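Local coordinates for putidaredoxin reductase (Pseudomonas putida, PDB 1Q1R), which probably passes electrons from NADH through its bound FAD to putidaredoxin, the iron-sulfur partner of the cytochrome P450cam monooxygenase, at residues P118-A123 against F130-T135. Sequence-based numbering, arbitrary orientation.
Sequences PVASGA and FRYLRT. With FAD (flavin-adenine dinucleotide), chain C.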
# COMPACT_ATOMS: atom_id res chain seq x y z
N PRO A 118 1.43 -10.15 18.27
CA PRO A 118 1.02 -10.97 19.41
C PRO A 118 1.64 -10.64 20.77
O PRO A 118 0.94 -10.62 21.79
CB PRO A 118 1.35 -12.39 18.96
CG PRO A 118 1.07 -12.32 17.48
CD PRO A 118 1.73 -11.00 17.10
N VAL A 119 2.94 -10.38 20.81
CA VAL A 119 3.60 -10.08 22.08
C VAL A 119 3.45 -8.64 22.54
O VAL A 119 4.08 -8.23 23.52
CB VAL A 119 5.10 -10.44 22.04
CG1 VAL A 119 5.27 -11.93 21.82
CG2 VAL A 119 5.81 -9.65 20.95
N ALA A 120 2.61 -7.87 21.85
CA ALA A 120 2.37 -6.48 22.21
C ALA A 120 0.92 -6.29 22.62
O ALA A 120 0.37 -5.20 22.52
CB ALA A 120 2.70 -5.57 21.04
N SER A 121 0.31 -7.37 23.10
CA SER A 121 -1.07 -7.35 23.53
C SER A 121 -1.22 -6.58 24.85
O SER A 121 -0.23 -6.21 25.48
CB SER A 121 -1.58 -8.77 23.74
OG SER A 121 -0.81 -9.42 24.74
N GLY A 122 -2.47 -6.35 25.24
CA GLY A 122 -2.74 -5.66 26.49
C GLY A 122 -2.08 -4.31 26.69
O GLY A 122 -2.11 -3.44 25.82
N ALA A 123 -1.47 -4.14 27.86
CA ALA A 123 -0.80 -2.90 28.23
C ALA A 123 0.17 -2.38 27.18
O ALA A 123 0.21 -1.18 26.91
CB ALA A 123 -0.08 -3.08 29.56
N PHE A 130 3.83 3.21 21.82
CA PHE A 130 3.85 1.99 21.01
C PHE A 130 2.73 2.24 20.01
O PHE A 130 1.58 2.41 20.42
CB PHE A 130 3.52 0.73 21.81
CG PHE A 130 3.51 -0.52 20.96
CD1 PHE A 130 4.66 -1.30 20.83
CD2 PHE A 130 2.38 -0.87 20.23
CE1 PHE A 130 4.68 -2.40 19.98
CE2 PHE A 130 2.39 -1.98 19.37
CZ PHE A 130 3.55 -2.74 19.25
N ARG A 131 3.04 2.27 18.73
CA ARG A 131 2.03 2.52 17.72
C ARG A 131 2.26 1.78 16.42
O ARG A 131 3.38 1.40 16.10
CB ARG A 131 1.99 4.02 17.37
CG ARG A 131 1.22 4.91 18.34
CD ARG A 131 -0.26 4.98 17.98
NE ARG A 131 -0.97 5.92 18.83
CZ ARG A 131 -2.23 6.30 18.65
NH1 ARG A 131 -2.94 5.82 17.64
NH2 ARG A 131 -2.78 7.17 19.49
N TYR A 132 1.17 1.58 15.69
CA TYR A 132 1.20 0.99 14.36
C TYR A 132 1.03 2.25 13.51
O TYR A 132 0.70 3.31 14.05
CB TYR A 132 -0.00 0.05 14.14
CG TYR A 132 0.04 -1.19 14.99
CD1 TYR A 132 -0.51 -1.20 16.28
CD2 TYR A 132 0.68 -2.35 14.54
CE1 TYR A 132 -0.42 -2.33 17.09
CE2 TYR A 132 0.78 -3.48 15.34
CZ TYR A 132 0.23 -3.47 16.62
OH TYR A 132 0.35 -4.58 17.41
N LEU A 133 1.26 2.18 12.20
CA LEU A 133 1.12 3.37 11.37
C LEU A 133 0.17 3.16 10.20
O LEU A 133 0.53 2.55 9.20
CB LEU A 133 2.48 3.84 10.85
CG LEU A 133 2.49 5.02 9.87
CD1 LEU A 133 1.76 6.23 10.47
CD2 LEU A 133 3.93 5.39 9.54
N ARG A 134 -1.05 3.67 10.34
CA ARG A 134 -2.04 3.53 9.28
C ARG A 134 -2.98 4.75 9.24
O ARG A 134 -3.36 5.20 8.17
CB ARG A 134 -2.86 2.24 9.48
CG ARG A 134 -3.17 1.44 8.20
CD ARG A 134 -3.99 2.23 7.21
NE ARG A 134 -4.67 1.41 6.20
CZ ARG A 134 -4.09 0.74 5.21
NH1 ARG A 134 -2.77 0.76 5.06
NH2 ARG A 134 -4.83 0.09 4.33
N THR A 135 -3.33 5.28 10.41
CA THR A 135 -4.24 6.42 10.47
C THR A 135 -3.53 7.75 10.70
O THR A 135 -2.36 7.80 11.08
CB THR A 135 -5.26 6.27 11.61
OG1 THR A 135 -4.59 6.39 12.87
CG2 THR A 135 -5.94 4.90 11.53
PA FAD C . -7.88 2.26 3.36
O1A FAD C . -7.60 1.34 4.50
O2A FAD C . -7.01 3.44 3.17
O5B FAD C . -9.39 2.77 3.46
C5B FAD C . -10.45 1.92 3.91
C4B FAD C . -11.35 2.71 4.88
O4B FAD C . -12.63 2.01 5.06
C3B FAD C . -10.71 2.77 6.28
O3B FAD C . -10.99 4.05 6.86
C2B FAD C . -11.46 1.71 7.05
O2B FAD C . -11.48 2.01 8.44
C1B FAD C . -12.86 1.85 6.47
N9A FAD C . -13.77 0.72 6.79
C8A FAD C . -13.47 -0.59 6.75
N7A FAD C . -14.55 -1.29 7.12
C5A FAD C . -15.53 -0.43 7.38
C6A FAD C . -16.85 -0.57 7.81
N6A FAD C . -17.36 -1.78 8.04
N1A FAD C . -17.61 0.54 7.99
C2A FAD C . -17.11 1.76 7.77
N3A FAD C . -15.84 1.91 7.36
C4A FAD C . -15.04 0.84 7.17
N1 FAD C . 1.07 3.21 -1.62
C2 FAD C . 1.87 3.60 -2.70
O2 FAD C . 1.55 3.28 -3.84
N3 FAD C . 3.02 4.38 -2.46
C4 FAD C . 3.36 4.76 -1.14
O4 FAD C . 4.34 5.47 -0.95
C4X FAD C . 2.55 4.36 -0.06
N5 FAD C . 2.84 4.76 1.21
C5X FAD C . 2.04 4.45 2.28
C6 FAD C . 2.37 4.91 3.57
C7 FAD C . 1.53 4.61 4.67
C7M FAD C . 1.92 5.10 6.07
C8 FAD C . 0.35 3.85 4.46
C8M FAD C . -0.60 3.52 5.63
C9 FAD C . 0.03 3.38 3.17
C9A FAD C . 0.87 3.68 2.08
N10 FAD C . 0.56 3.24 0.77
C10 FAD C . 1.41 3.58 -0.31
C1' FAD C . -0.65 2.39 0.52
C2' FAD C . -1.78 3.23 -0.07
O2' FAD C . -1.94 4.42 0.71
C3' FAD C . -3.10 2.44 -0.11
O3' FAD C . -2.89 1.21 -0.80
C4' FAD C . -4.20 3.25 -0.80
O4' FAD C . -4.41 4.48 -0.11
C5' FAD C . -5.54 2.48 -0.86
O5' FAD C . -6.16 2.38 0.43
P FAD C . -7.70 1.88 0.52
O1P FAD C . -8.57 3.05 0.30
O2P FAD C . -7.85 0.73 -0.40
O3P FAD C . -7.85 1.33 2.03
O HOH W 1 -0.74 -4.31 19.77
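Ala120, in an irregular loop, faces Phe130 on strand 130-132 with 8.7 Å between their CA atoms and without a direct hydrogen bond between the segments. CG of Phe130 lies anti to the backbone N (chi1 179°), which sends the ring out to the loop; its far corner, CZ, meets the methyl CB of Ala120 obliquely at 3.5 Å. CE1 of Tyr132 borders the edge of the Phe130 ring in its plane. A water bridges the segments: it donates to Ala120 O over 3.1 Å and lies 2.6 Å from Tyr132 OH, in the plane of the tyrosine ring. The same hydroxyl is hydrogen-bonded to Leu117 N. Past the strand, Arg134 turns its guanidinium edge to the FAD pyrophosphate, NH2 bonding O1A at 3.0 Å and NE only weakly at 3.4 Å. NH2 also forms a salt bridge with Asp284; a leucine in its place would probably cost O1A these N-H donors and Asp284 this partner. Leu133 CG packs 3.8 Å from the flavin methyl C7M. Strand 130-132 edges a parallel sheet of this glutathione reductase fold beside strand 241-244, whose Val242 and Ala244 touch Phe130, while Phe217 of strand 214-219 packs on Ala120 and helix 136-144 follows Thr135, its N-cap.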